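Local structure of HTH-type transcriptional regulator PrpR (Mycobacterium tuberculosis, 6D2S) at residues N16-D22 with L126-F130; A25-F29 with F134-E140; F11-N16 with R197-A202; V75-A79 with Q90-Q94. The protein regulates genes for short-chain fatty acid breakdown through the glyoxylate and methylcitrate pathways, the segment described here combining an IrrE-like domain with the family's C-terminal region. All coordinates share one frame. Residue numbers count along the deposited sequence, not the author numbering.

Contact 1 of 4, residues N16-D22 with L126-F130. With NA (sodium ion), chain F.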
loop_
_atom_site.group_PDB
_atom_site.type_symbol
_atom_site.label_atom_id
_atom_site.label_comp_id
_atom_site.label_asym_id
_atom_site.label_seq_id
_atom_site.Cartn_x
_atom_site.Cartn_y
_atom_site.Cartn_z
ATOM N N ASN A 16 -11.636 -0.956 -3.593
ATOM C CA ASN A 16 -10.272 -0.935 -3.060
ATOM C C ASN A 16 -10.192 -0.192 -1.728
ATOM O O ASN A 16 -9.158 0.396 -1.392
ATOM C CB ASN A 16 -9.296 -0.324 -4.070
ATOM C CG ASN A 16 -9.102 -1.200 -5.304
ATOM O OD1 ASN A 16 -9.144 -2.427 -5.224
ATOM N ND2 ASN A 16 -8.887 -0.569 -6.448
ATOM N N TYR A 17 -11.279 -0.211 -0.961
ATOM C CA TYR A 17 -11.351 0.498 0.312
ATOM C C TYR A 17 -12.150 -0.367 1.279
ATOM O O TYR A 17 -13.287 -0.735 0.981
ATOM C CB TYR A 17 -11.998 1.886 0.141
ATOM C CG TYR A 17 -12.291 2.528 1.478
ATOM C CD1 TYR A 17 -11.274 3.127 2.213
ATOM C CD2 TYR A 17 -13.569 2.506 2.013
ATOM C CE1 TYR A 17 -11.527 3.689 3.450
ATOM C CE2 TYR A 17 -13.840 3.058 3.256
ATOM C CZ TYR A 17 -12.805 3.647 3.969
ATOM O OH TYR A 17 -13.053 4.191 5.202
ATOM N N ILE A 18 -11.553 -0.708 2.420
ATOM C CA ILE A 18 -12.146 -1.630 3.390
ATOM C C ILE A 18 -12.480 -0.817 4.634
ATOM O O ILE A 18 -11.626 -0.616 5.503
ATOM C CB ILE A 18 -11.200 -2.788 3.727
ATOM C CG1 ILE A 18 -10.613 -3.415 2.463
ATOM C CG2 ILE A 18 -11.917 -3.833 4.630
ATOM C CD1 ILE A 18 -11.661 -4.052 1.511
ATOM N N HIS A 19 -13.734 -0.363 4.741
ATOM C CA HIS A 19 -14.066 0.692 5.698
ATOM C C HIS A 19 -13.777 0.282 7.136
ATOM O O HIS A 19 -13.170 1.043 7.901
ATOM C CB HIS A 19 -15.535 1.095 5.555
ATOM C CG HIS A 19 -15.929 2.224 6.454
ATOM N ND1 HIS A 19 -15.382 3.486 6.338
ATOM C CD2 HIS A 19 -16.791 2.278 7.498
ATOM C CE1 HIS A 19 -15.910 4.276 7.260
ATOM N NE2 HIS A 19 -16.763 3.567 7.980
ATOM N N ASP A 20 -14.229 -0.906 7.545
ATOM C CA ASP A 20 -14.092 -1.262 8.955
ATOM C C ASP A 20 -12.633 -1.382 9.370
ATOM O O ASP A 20 -12.278 -1.033 10.502
ATOM C CB ASP A 20 -14.839 -2.565 9.256
ATOM C CG ASP A 20 -16.340 -2.418 9.123
ATOM O OD1 ASP A 20 -16.872 -1.337 9.454
ATOM O OD2 ASP A 20 -16.989 -3.383 8.666
ATOM N N LEU A 21 -11.774 -1.909 8.485
ATOM C CA LEU A 21 -10.355 -2.017 8.806
ATOM C C LEU A 21 -9.666 -0.670 8.733
ATOM O O LEU A 21 -8.782 -0.372 9.543
ATOM C CB LEU A 21 -9.653 -2.975 7.850
ATOM C CG LEU A 21 -9.617 -4.458 8.142
ATOM C CD1 LEU A 21 -8.738 -5.100 7.058
ATOM C CD2 LEU A 21 -9.091 -4.723 9.552
ATOM N N ASP A 22 -10.024 0.134 7.727
ATOM C CA ASP A 22 -9.448 1.464 7.598
ATOM C C ASP A 22 -9.765 2.298 8.837
ATOM O O ASP A 22 -8.883 2.955 9.404
ATOM C CB ASP A 22 -9.978 2.126 6.322
ATOM C CG ASP A 22 -8.974 3.076 5.693
ATOM O OD1 ASP A 22 -8.646 4.089 6.338
ATOM O OD2 ASP A 22 -8.506 2.794 4.569
ATOM N N LEU A 126 -5.621 -8.303 3.622
ATOM C CA LEU A 126 -6.330 -7.403 4.530
ATOM C C LEU A 126 -5.446 -6.972 5.693
ATOM O O LEU A 126 -5.516 -5.820 6.136
ATOM C CB LEU A 126 -7.607 -8.069 5.049
ATOM C CG LEU A 126 -8.669 -8.198 3.947
ATOM C CD1 LEU A 126 -9.737 -9.192 4.366
ATOM C CD2 LEU A 126 -9.267 -6.824 3.669
ATOM N N ALA A 127 -4.592 -7.866 6.195
ATOM C CA ALA A 127 -3.641 -7.434 7.217
ATOM C C ALA A 127 -2.664 -6.405 6.655
ATOM O O ALA A 127 -2.333 -5.419 7.329
ATOM C CB ALA A 127 -2.885 -8.638 7.793
ATOM N N ASN A 128 -2.174 -6.628 5.430
ATOM C CA ASN A 128 -1.342 -5.624 4.770
ATOM C C ASN A 128 -2.111 -4.327 4.570
ATOM O O ASN A 128 -1.548 -3.237 4.726
ATOM C CB ASN A 128 -0.845 -6.127 3.413
ATOM C CG ASN A 128 0.200 -7.207 3.531
ATOM O OD1 ASN A 128 0.917 -7.296 4.525
ATOM N ND2 ASN A 128 0.294 -8.035 2.511
ATOM N N TYR A 129 -3.382 -4.425 4.161
ATOM C CA TYR A 129 -4.210 -3.226 4.022
ATOM C C TYR A 129 -4.272 -2.451 5.334
ATOM O O TYR A 129 -4.104 -1.220 5.366
ATOM C CB TYR A 129 -5.627 -3.614 3.547
ATOM C CG TYR A 129 -6.548 -2.410 3.377
ATOM C CD1 TYR A 129 -7.143 -1.815 4.478
ATOM C CD2 TYR A 129 -6.805 -1.874 2.111
ATOM C CE1 TYR A 129 -7.967 -0.704 4.341
ATOM C CE2 TYR A 129 -7.625 -0.761 1.960
ATOM C CZ TYR A 129 -8.207 -0.186 3.082
ATOM O OH TYR A 129 -9.035 0.911 2.948
ATOM N N PHE A 130 -4.554 -3.158 6.430
ATOM C CA PHE A 130 -4.581 -2.527 7.747
ATOM C C PHE A 130 -3.259 -1.835 8.059
ATOM O O PHE A 130 -3.249 -0.712 8.583
ATOM C CB PHE A 130 -4.893 -3.582 8.815
ATOM C CG PHE A 130 -4.865 -3.051 10.222
ATOM C CD1 PHE A 130 -6.015 -2.546 10.816
ATOM C CD2 PHE A 130 -3.681 -3.068 10.957
ATOM C CE1 PHE A 130 -5.989 -2.072 12.122
ATOM C CE2 PHE A 130 -3.651 -2.594 12.255
ATOM C CZ PHE A 130 -4.802 -2.096 12.839
HETATM NA NA NA F . -19.290 -3.479 8.815
HETATM O O HOH W 1 -18.327 -5.004 6.435
#

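Contact 2 of 4, residues A25-F29 with F134-E140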
loop_
_atom_site.group_PDB
_atom_site.type_symbol
_atom_site.label_atom_id
_atom_site.label_comp_id
_atom_site.label_asym_id
_atom_site.label_seq_id
_atom_site.Cartn_x
_atom_site.Cartn_y
_atom_site.Cartn_z
ATOM N N ALA A 25 -7.872 0.988 12.023
ATOM C CA ALA A 25 -6.483 1.442 12.044
ATOM C C ALA A 25 -6.393 2.899 12.474
ATOM O O ALA A 25 -5.579 3.263 13.333
ATOM C CB ALA A 25 -5.852 1.258 10.659
ATOM N N GLU A 26 -7.229 3.753 11.878
ATOM C CA GLU A 26 -7.167 5.177 12.184
ATOM C C GLU A 26 -7.549 5.438 13.635
ATOM O O GLU A 26 -6.923 6.260 14.318
ATOM C CB GLU A 26 -8.084 5.952 11.226
ATOM C CG GLU A 26 -7.874 7.457 11.300
ATOM C CD GLU A 26 -8.650 8.217 10.236
ATOM O OE1 GLU A 26 -9.654 7.671 9.723
ATOM O OE2 GLU A 26 -8.264 9.366 9.927
ATOM N N ARG A 27 -8.573 4.743 14.130
ATOM C CA ARG A 27 -8.965 4.937 15.524
ATOM C C ARG A 27 -7.891 4.423 16.475
ATOM O O ARG A 27 -7.608 5.057 17.501
ATOM C CB ARG A 27 -10.315 4.265 15.784
ATOM C CG ARG A 27 -11.454 4.939 15.013
ATOM C CD ARG A 27 -12.840 4.382 15.338
ATOM N NE ARG A 27 -13.080 3.075 14.727
ATOM C CZ ARG A 27 -14.285 2.616 14.401
ATOM N NH1 ARG A 27 -15.360 3.364 14.612
ATOM N NH2 ARG A 27 -14.413 1.415 13.854
ATOM N N MET A 28 -7.264 3.291 16.149
ATOM C CA MET A 28 -6.214 2.788 17.027
ATOM C C MET A 28 -5.008 3.720 17.030
ATOM O O MET A 28 -4.419 3.978 18.087
ATOM C CB MET A 28 -5.803 1.373 16.617
ATOM C CG MET A 28 -4.979 0.670 17.675
ATOM S SD MET A 28 -4.590 -1.012 17.167
ATOM C CE MET A 28 -6.209 -1.595 16.681
ATOM N N PHE A 29 -4.628 4.226 15.853
ATOM C CA PHE A 29 -3.559 5.217 15.755
ATOM C C PHE A 29 -3.856 6.426 16.638
ATOM O O PHE A 29 -3.007 6.860 17.426
ATOM C CB PHE A 29 -3.393 5.623 14.284
ATOM C CG PHE A 29 -2.283 6.621 14.020
ATOM C CD1 PHE A 29 -2.444 7.967 14.322
ATOM C CD2 PHE A 29 -1.102 6.209 13.409
ATOM C CE1 PHE A 29 -1.434 8.891 14.051
ATOM C CE2 PHE A 29 -0.083 7.119 13.140
ATOM C CZ PHE A 29 -0.252 8.467 13.463
ATOM N N PHE A 134 -2.733 2.028 8.953
ATOM C CA PHE A 134 -2.222 2.462 10.250
ATOM C C PHE A 134 -1.042 3.426 10.088
ATOM O O PHE A 134 -0.989 4.481 10.739
ATOM C CB PHE A 134 -1.809 1.228 11.067
ATOM C CG PHE A 134 -1.581 1.526 12.525
ATOM C CD1 PHE A 134 -0.420 2.161 12.938
ATOM C CD2 PHE A 134 -2.535 1.203 13.470
ATOM C CE1 PHE A 134 -0.211 2.466 14.276
ATOM C CE2 PHE A 134 -2.328 1.516 14.809
ATOM C CZ PHE A 134 -1.164 2.141 15.203
ATOM N N LEU A 135 -0.078 3.065 9.232
ATOM C CA LEU A 135 1.053 3.948 8.946
ATOM C C LEU A 135 0.610 5.249 8.297
ATOM O O LEU A 135 1.253 6.291 8.483
ATOM C CB LEU A 135 2.049 3.249 8.021
ATOM C CG LEU A 135 3.102 2.389 8.724
ATOM C CD1 LEU A 135 2.433 1.332 9.598
ATOM C CD2 LEU A 135 4.008 1.765 7.688
ATOM N N LEU A 136 -0.453 5.199 7.498
ATOM C CA LEU A 136 -0.933 6.350 6.742
ATOM C C LEU A 136 -2.398 6.549 7.103
ATOM O O LEU A 136 -3.303 6.216 6.323
ATOM C CB LEU A 136 -0.736 6.135 5.242
ATOM C CG LEU A 136 0.704 5.753 4.883
ATOM C CD1 LEU A 136 0.780 5.228 3.428
ATOM C CD2 LEU A 136 1.632 6.961 5.100
ATOM N N PRO A 137 -2.665 7.066 8.299
ATOM C CA PRO A 137 -4.054 7.192 8.757
ATOM C C PRO A 137 -4.849 8.089 7.819
ATOM O O PRO A 137 -4.368 9.130 7.361
ATOM C CB PRO A 137 -3.916 7.794 10.165
ATOM C CG PRO A 137 -2.554 8.411 10.194
ATOM C CD PRO A 137 -1.701 7.527 9.315
ATOM N N TYR A 138 -6.096 7.689 7.565
ATOM C CA TYR A 138 -6.813 8.178 6.386
ATOM C C TYR A 138 -6.877 9.703 6.320
ATOM O O TYR A 138 -6.459 10.306 5.324
ATOM C CB TYR A 138 -8.229 7.578 6.342
ATOM C CG TYR A 138 -8.880 7.740 4.984
ATOM C CD1 TYR A 138 -9.387 8.978 4.582
ATOM C CD2 TYR A 138 -8.972 6.667 4.103
ATOM C CE1 TYR A 138 -9.968 9.145 3.336
ATOM C CE2 TYR A 138 -9.559 6.828 2.839
ATOM C CZ TYR A 138 -10.055 8.071 2.472
ATOM O OH TYR A 138 -10.640 8.235 1.236
ATOM N N ARG A 139 -7.462 10.349 7.336
ATOM C CA ARG A 139 -7.712 11.780 7.213
ATOM C C ARG A 139 -6.408 12.560 7.146
ATOM O O ARG A 139 -6.282 13.517 6.372
ATOM C CB ARG A 139 -8.571 12.279 8.381
ATOM C CG ARG A 139 -10.015 11.802 8.354
ATOM C CD ARG A 139 -10.814 12.479 9.456
ATOM N NE ARG A 139 -12.201 12.031 9.499
ATOM C CZ ARG A 139 -13.092 12.442 10.398
ATOM N NH1 ARG A 139 -12.741 13.314 11.334
ATOM N NH2 ARG A 139 -14.335 11.980 10.362
ATOM N N GLU A 140 -5.434 12.177 7.967
ATOM C CA GLU A 140 -4.141 12.849 7.941
ATOM C C GLU A 140 -3.457 12.661 6.593
ATOM O O GLU A 140 -2.893 13.610 6.035
ATOM C CB GLU A 140 -3.257 12.320 9.078
ATOM C CG GLU A 140 -1.862 12.923 9.089
ATOM C CD GLU A 140 -1.009 12.435 10.257
ATOM O OE1 GLU A 140 -1.576 11.967 11.268
ATOM O OE2 GLU A 140 0.230 12.517 10.151
HETATM O O HOH W 2 -5.978 10.751 10.500
#

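Contact 3 of 4, residues F11-N16 with R197-A202. With NA (sodium ion), chain G; CA (calcium ion), chain B.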
loop_
_atom_site.group_PDB
_atom_site.type_symbol
_atom_site.label_atom_id
_atom_site.label_comp_id
_atom_site.label_asym_id
_atom_site.label_seq_id
_atom_site.Cartn_x
_atom_site.Cartn_y
_atom_site.Cartn_z
ATOM N N PHE A 11 -11.283 -7.079 -3.738
ATOM C CA PHE A 11 -11.002 -5.670 -3.490
ATOM C C PHE A 11 -11.718 -4.774 -4.500
ATOM O O PHE A 11 -12.215 -3.703 -4.127
ATOM C CB PHE A 11 -9.496 -5.423 -3.474
ATOM C CG PHE A 11 -8.834 -5.818 -2.165
ATOM C CD1 PHE A 11 -8.807 -4.938 -1.092
ATOM C CD2 PHE A 11 -8.266 -7.079 -2.009
ATOM C CE1 PHE A 11 -8.199 -5.308 0.118
ATOM C CE2 PHE A 11 -7.674 -7.457 -0.812
ATOM C CZ PHE A 11 -7.639 -6.564 0.254
ATOM N N TYR A 12 -11.818 -5.206 -5.761
ATOM C CA TYR A 12 -12.512 -4.408 -6.775
ATOM C C TYR A 12 -13.953 -4.125 -6.365
ATOM O O TYR A 12 -14.445 -2.989 -6.483
ATOM C CB TYR A 12 -12.496 -5.122 -8.129
ATOM C CG TYR A 12 -13.305 -4.385 -9.169
ATOM C CD1 TYR A 12 -12.774 -3.269 -9.814
ATOM C CD2 TYR A 12 -14.610 -4.756 -9.473
ATOM C CE1 TYR A 12 -13.500 -2.556 -10.755
ATOM C CE2 TYR A 12 -15.348 -4.036 -10.423
ATOM C CZ TYR A 12 -14.781 -2.938 -11.051
ATOM O OH TYR A 12 -15.505 -2.218 -11.985
ATOM N N ASP A 13 -14.657 -5.165 -5.920
ATOM C CA ASP A 13 -16.053 -5.037 -5.517
ATOM C C ASP A 13 -16.226 -4.095 -4.347
ATOM O O ASP A 13 -17.338 -3.605 -4.117
ATOM C CB ASP A 13 -16.617 -6.407 -5.138
ATOM C CG ASP A 13 -16.805 -7.296 -6.338
ATOM O OD1 ASP A 13 -16.746 -6.757 -7.461
ATOM O OD2 ASP A 13 -16.992 -8.524 -6.166
ATOM N N ARG A 14 -15.161 -3.852 -3.588
ATOM C CA ARG A 14 -15.222 -2.968 -2.437
ATOM C C ARG A 14 -14.567 -1.617 -2.719
ATOM O O ARG A 14 -14.268 -0.876 -1.778
ATOM C CB ARG A 14 -14.594 -3.666 -1.225
ATOM C CG ARG A 14 -15.500 -4.802 -0.674
ATOM C CD ARG A 14 -14.765 -5.932 0.081
ATOM N NE ARG A 14 -15.727 -6.995 0.425
ATOM C CZ ARG A 14 -16.200 -7.882 -0.449
ATOM N NH1 ARG A 14 -15.787 -7.853 -1.712
ATOM N NH2 ARG A 14 -17.100 -8.790 -0.082
ATOM N N ASN A 15 -14.354 -1.284 -4.002
ATOM C CA ASN A 15 -13.734 -0.011 -4.412
ATOM C C ASN A 15 -12.328 0.158 -3.838
ATOM O O ASN A 15 -11.873 1.283 -3.605
ATOM C CB ASN A 15 -14.602 1.180 -4.004
ATOM C CG ASN A 15 -15.979 1.127 -4.628
ATOM O OD1 ASN A 15 -16.112 1.010 -5.848
ATOM N ND2 ASN A 15 -17.012 1.198 -3.794
ATOM N N ASN A 16 -11.636 -0.956 -3.593
ATOM C CA ASN A 16 -10.272 -0.935 -3.060
ATOM C C ASN A 16 -10.192 -0.192 -1.728
ATOM O O ASN A 16 -9.158 0.396 -1.392
ATOM C CB ASN A 16 -9.296 -0.324 -4.070
ATOM C CG ASN A 16 -9.102 -1.200 -5.304
ATOM O OD1 ASN A 16 -9.144 -2.427 -5.224
ATOM N ND2 ASN A 16 -8.887 -0.569 -6.448
ATOM N N ARG A 197 -4.939 -2.532 -10.440
ATOM C CA ARG A 197 -6.034 -2.311 -9.505
ATOM C C ARG A 197 -6.792 -1.056 -9.912
ATOM O O ARG A 197 -6.190 0.006 -10.082
ATOM C CB ARG A 197 -5.517 -2.188 -8.066
ATOM C CG ARG A 197 -4.942 -3.484 -7.507
ATOM C CD ARG A 197 -5.992 -4.592 -7.523
ATOM N NE ARG A 197 -5.523 -5.845 -6.929
ATOM C CZ ARG A 197 -5.630 -6.147 -5.638
ATOM N NH1 ARG A 197 -5.179 -7.312 -5.187
ATOM N NH2 ARG A 197 -6.184 -5.282 -4.799
ATOM N N GLN A 198 -8.103 -1.182 -10.081
ATOM C CA GLN A 198 -8.947 -0.071 -10.494
ATOM C C GLN A 198 -9.912 0.297 -9.376
ATOM O O GLN A 198 -10.449 -0.579 -8.693
ATOM C CB GLN A 198 -9.735 -0.417 -11.757
ATOM C CG GLN A 198 -8.883 -0.879 -12.923
ATOM C CD GLN A 198 -9.694 -1.638 -13.953
ATOM O OE1 GLN A 198 -10.084 -1.090 -14.983
ATOM N NE2 GLN A 198 -9.956 -2.909 -13.675
ATOM N N SER A 199 -10.120 1.598 -9.186
ATOM C CA SER A 199 -11.134 2.089 -8.261
ATOM C C SER A 199 -12.445 2.410 -8.966
ATOM O O SER A 199 -13.497 1.909 -8.567
ATOM C CB SER A 199 -10.629 3.332 -7.519
ATOM O OG SER A 199 -10.116 4.293 -8.423
ATOM N N ALA A 200 -12.399 3.227 -10.022
ATOM C CA ALA A 200 -13.609 3.718 -10.667
ATOM C C ALA A 200 -13.937 3.020 -11.978
ATOM O O ALA A 200 -15.097 3.056 -12.399
ATOM C CB ALA A 200 -13.490 5.225 -10.931
ATOM N N THR A 201 -12.954 2.402 -12.633
ATOM C CA THR A 201 -13.122 1.870 -13.972
ATOM C C THR A 201 -13.464 0.380 -13.918
ATOM O O THR A 201 -13.503 -0.243 -12.858
ATOM C CB THR A 201 -11.864 2.125 -14.811
ATOM O OG1 THR A 201 -10.712 1.599 -14.137
ATOM C CG2 THR A 201 -11.667 3.625 -15.039
ATOM N N ALA A 202 -13.721 -0.191 -15.088
ATOM C CA ALA A 202 -14.028 -1.607 -15.223
ATOM C C ALA A 202 -13.539 -2.089 -16.587
ATOM O O ALA A 202 -14.296 -2.590 -17.414
ATOM C CB ALA A 202 -15.522 -1.849 -15.028
HETATM NA NA NA G . -15.372 0.872 -8.372
HETATM CA CA CA B . -17.093 -8.831 -8.629
HETATM O O HOH W 3 -13.427 -0.554 -7.654
HETATM O O HOH W 4 -15.060 0.352 -10.404
HETATM O O HOH W 5 -15.862 3.167 -8.812
#

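Contact 4 of 4, residues V75-A79 with Q90-Q94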
loop_
_atom_site.group_PDB
_atom_site.type_symbol
_atom_site.label_atom_id
_atom_site.label_comp_id
_atom_site.label_asym_id
_atom_site.label_seq_id
_atom_site.Cartn_x
_atom_site.Cartn_y
_atom_site.Cartn_z
ATOM N N VAL A 75 6.617 -13.312 20.687
ATOM C CA VAL A 75 7.714 -12.472 20.217
ATOM C C VAL A 75 7.569 -12.299 18.719
ATOM O O VAL A 75 7.393 -13.281 17.995
ATOM C CB VAL A 75 9.089 -13.084 20.552
ATOM C CG1 VAL A 75 10.194 -12.361 19.760
ATOM C CG2 VAL A 75 9.359 -13.003 22.043
ATOM N N LEU A 76 7.677 -11.054 18.244
ATOM C CA LEU A 76 7.688 -10.780 16.812
ATOM C C LEU A 76 9.085 -10.302 16.444
ATOM O O LEU A 76 9.513 -9.232 16.888
ATOM C CB LEU A 76 6.649 -9.727 16.426
ATOM C CG LEU A 76 6.704 -9.332 14.944
ATOM C CD1 LEU A 76 6.314 -10.510 14.052
ATOM C CD2 LEU A 76 5.804 -8.130 14.663
ATOM N N ARG A 77 9.792 -11.094 15.640
ATOM C CA ARG A 77 11.081 -10.682 15.100
ATOM C C ARG A 77 10.878 -9.964 13.772
ATOM O O ARG A 77 10.108 -10.418 12.920
ATOM C CB ARG A 77 11.995 -11.898 14.926
ATOM C CG ARG A 77 12.473 -12.435 16.258
ATOM C CD ARG A 77 12.978 -13.859 16.121
ATOM N NE ARG A 77 14.135 -13.947 15.237
ATOM C CZ ARG A 77 14.371 -14.972 14.423
ATOM N NH1 ARG A 77 13.516 -15.990 14.364
ATOM N NH2 ARG A 77 15.457 -14.982 13.660
ATOM N N VAL A 78 11.557 -8.838 13.609
ATOM C CA VAL A 78 11.412 -7.983 12.443
ATOM C C VAL A 78 12.802 -7.777 11.865
ATOM O O VAL A 78 13.754 -7.528 12.611
ATOM C CB VAL A 78 10.750 -6.636 12.803
ATOM C CG1 VAL A 78 10.702 -5.711 11.582
ATOM C CG2 VAL A 78 9.353 -6.873 13.373
ATOM N N ALA A 79 12.917 -7.906 10.542
ATOM C CA ALA A 79 14.222 -7.920 9.889
ATOM C C ALA A 79 14.973 -6.608 10.094
ATOM O O ALA A 79 14.436 -5.525 9.856
ATOM C CB ALA A 79 14.059 -8.182 8.388
ATOM N N GLN A 90 5.663 -4.064 9.042
ATOM C CA GLN A 90 5.637 -5.451 9.496
ATOM C C GLN A 90 4.915 -5.590 10.829
ATOM O O GLN A 90 4.148 -6.537 11.029
ATOM C CB GLN A 90 7.062 -5.990 9.620
ATOM C CG GLN A 90 7.775 -6.105 8.298
ATOM C CD GLN A 90 6.996 -6.948 7.303
ATOM O OE1 GLN A 90 6.605 -8.076 7.605
ATOM N NE2 GLN A 90 6.786 -6.411 6.103
ATOM N N ILE A 91 5.194 -4.685 11.773
ATOM C CA ILE A 91 4.580 -4.779 13.092
ATOM C C ILE A 91 3.082 -4.567 12.993
ATOM O O ILE A 91 2.294 -5.276 13.632
ATOM C CB ILE A 91 5.225 -3.765 14.058
ATOM C CG1 ILE A 91 6.727 -4.028 14.170
ATOM C CG2 ILE A 91 4.548 -3.843 15.433
ATOM C CD1 ILE A 91 7.532 -2.801 14.724
ATOM N N ALA A 92 2.660 -3.589 12.187
ATOM C CA ALA A 92 1.233 -3.332 12.050
ATOM C C ALA A 92 0.531 -4.466 11.314
ATOM O O ALA A 92 -0.641 -4.751 11.593
ATOM C CB ALA A 92 1.012 -1.988 11.328
ATOM N N THR A 93 1.230 -5.133 10.394
ATOM C CA THR A 93 0.661 -6.316 9.756
ATOM C C THR A 93 0.390 -7.401 10.788
ATOM O O THR A 93 -0.705 -7.973 10.827
ATOM C CB THR A 93 1.582 -6.831 8.647
ATOM O OG1 THR A 93 1.664 -5.853 7.605
ATOM C CG2 THR A 93 1.017 -8.133 8.039
ATOM N N GLN A 94 1.361 -7.658 11.677
ATOM C CA GLN A 94 1.147 -8.646 12.734
ATOM C C GLN A 94 0.066 -8.194 13.710
ATOM O O GLN A 94 -0.702 -9.023 14.218
ATOM C CB GLN A 94 2.459 -8.922 13.481
ATOM C CG GLN A 94 2.385 -10.142 14.396
ATOM C CD GLN A 94 2.185 -11.414 13.602
ATOM O OE1 GLN A 94 1.380 -12.284 13.968
ATOM N NE2 GLN A 94 2.918 -11.533 12.502
#

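Contact 1 of 4, residues N16-D22 with L126-F130
A tyrosine hydroxyl buried at the start of a helix can tie two helices together, and the N-terminus of helix 19-31 offers a clear case. Ile18 holds the N-cap position. Its backbone N donates to Tyr129 OH at 3.0 Å with a nearly straight N-H...O angle of 166°, so an amide of the helix start is satisfied by a side chain from helix 116-135. The same hydroxyl makes a short but weak hydrogen bond to Asp22 OD2 at 2.5 Å. Asp22 has stronger partners, as its carboxylate forms salt bridges with Arg169 and Arg175. Around this polar centre the packing is apolar. Ile18 CG1 sits over the face of the Tyr129 ring in a CH-pi contact, 3.9 Å from the centroid and only 7° off the normal, and it also meets Leu126 CD2 at 3.9 Å. One turn on, Leu21 wedges between Leu126 and Phe130, with Leu21 CD1 3.8 Å from Leu126 CB and Leu21 CD2 4.0 Å from Phe130 CD1. Asp20 takes no part in the interface and instead binds a sodium ion through OD2 at 2.3 Å. Phe11 of helix 3-13 packs on Ile18 and Leu126, helix 101-109 covers Ile18, Leu21 and Leu126, and helix 84-99 packs against Ala127 and Phe130.

Contact 2 of 4, residues A25-F29 with F134-E140
Backbone amides in the first turn of a helix need acceptors, and here one is supplied by a glutamate from a different helix. Glu26 OE2 accepts from Arg139 N at 2.9 Å, two residues after Pro137 at the N-cap. A water extends the link, donating to Glu26 OE2 (2.7 Å) and accepting from Glu140 N (3.0 Å), while Glu26 OE1 is engaged in a salt bridge with Arg175. The other half of the contact is aromatic. Phe29 turns its edge toward the face of Phe134, with centroids 5.7 Å apart and planes at 64°, a T-shaped pair. Pro137 CG lies 3.9 Å from the Phe29 centroid, almost on the ring normal, as a CH-pi contact. Ala25 CB reaches Phe134 CB at 4.1 Å, and Met28 adds an oblique Met-aromatic contact to Phe134. Helix 19-31 thus spans the turn between helices 116-135 and 138-147, while helix 39-51 covers Met28, Phe29 and Phe134, and helix 84-99 packs on Met28 and Leu135.

Contact 3 of 4, residues F11-N16 with R197-A202
A shared metal ion links the two segments. One sodium ion binds Asn15 OD1 at 2.6 Å and Ser199 O at 2.1 Å, with three waters completing the ligands seen, so a side chain from one segment and a backbone carbonyl from the other meet at one cation. Two of the sodium-bound waters extend the link: one donates to both Tyr12 O (2.9 Å) and Gln198 O (3.2 Å), the other to Thr201 O (3.0 Å). Direct polar approaches follow, as Tyr12 OH lies 2.9 Å from Thr201 O and Asn16 ND2 lies 2.7 Å from Gln198 O. Within 197-202, Thr201 OG1 donates to Gln198 OE1 at 2.9 Å. Apolar contact is modest, with Tyr12 CZ 4.2 Å from Ala202 CB. The Arg197 guanidinium lies against Phe11, with Arg197 NH2 3.6 Å from Phe11 CB. Asp13, out of reach of 197-202, binds a calcium ion together with Asp9. Helix 3-13 ends in a Schellman motif, with Asn16 N bonded to Phe11 O, Asn15 N to Tyr12 O, and Asn15 at positive phi as C-prime; this helix terminus, together with the turn after edge strand 194-198, forms the sodium site.

Contact 4 of 4, residues V75-A79 with Q90-Q94
A helix packed on a sheet is held largely by alternate side chains of the strand beneath it. Segment 90-94 of helix 84-99 runs roughly antiparallel to strand 75-79, at 148° with axes 9.6 Å apart, and meets Leu76 and Val78. Gln90 comes first: its CB touches Val78 CG1 at 4.1 Å, while its amide turns away to bond with Arg67 and Gln86. Ile91 is next and engages both strand residues, its CG1 lying 4.0 Å from Val78 CG2 and 4.2 Å from Leu76 CD2. Ala92 and Thr93 pack instead on helix 116-135, so this turn of the helix is sandwiched between that helix and the sheet. Gln94 brings the helix back to the strand, its CB 3.6 Å from Leu76 CD2. The strand is the middle one of three, between 54-58 and 67-70. With 216 Å² buried and contacts made almost wholly between carbon atoms, the joint depends on shape and hydrophobic burial, while the sheet's own backbone bonding fixes the strand.

Compared side by side, the four contacts show how chemistry follows position. Contacts 1, 2 and 4 are buried; contact 3 is partly buried and is bridged by a sodium ion and its waters, while contact 2 has a bridging water of its own. Contacts 1 and 2 both use helices 19-31 and 116-135, contact 2 adding the start of helix 138-147, and touch through Phe130 against Ala25 and Met28; both mix apolar packing with a polar link at a helix start. Contact 4 is apolar and joins the sheet to helix 84-99, whose Ala92 touches contacts 1 and 2. Contact 3, across the chain's centre from contact 4, shares Asn16 with contact 1 and connects the helical part to the C-terminal region.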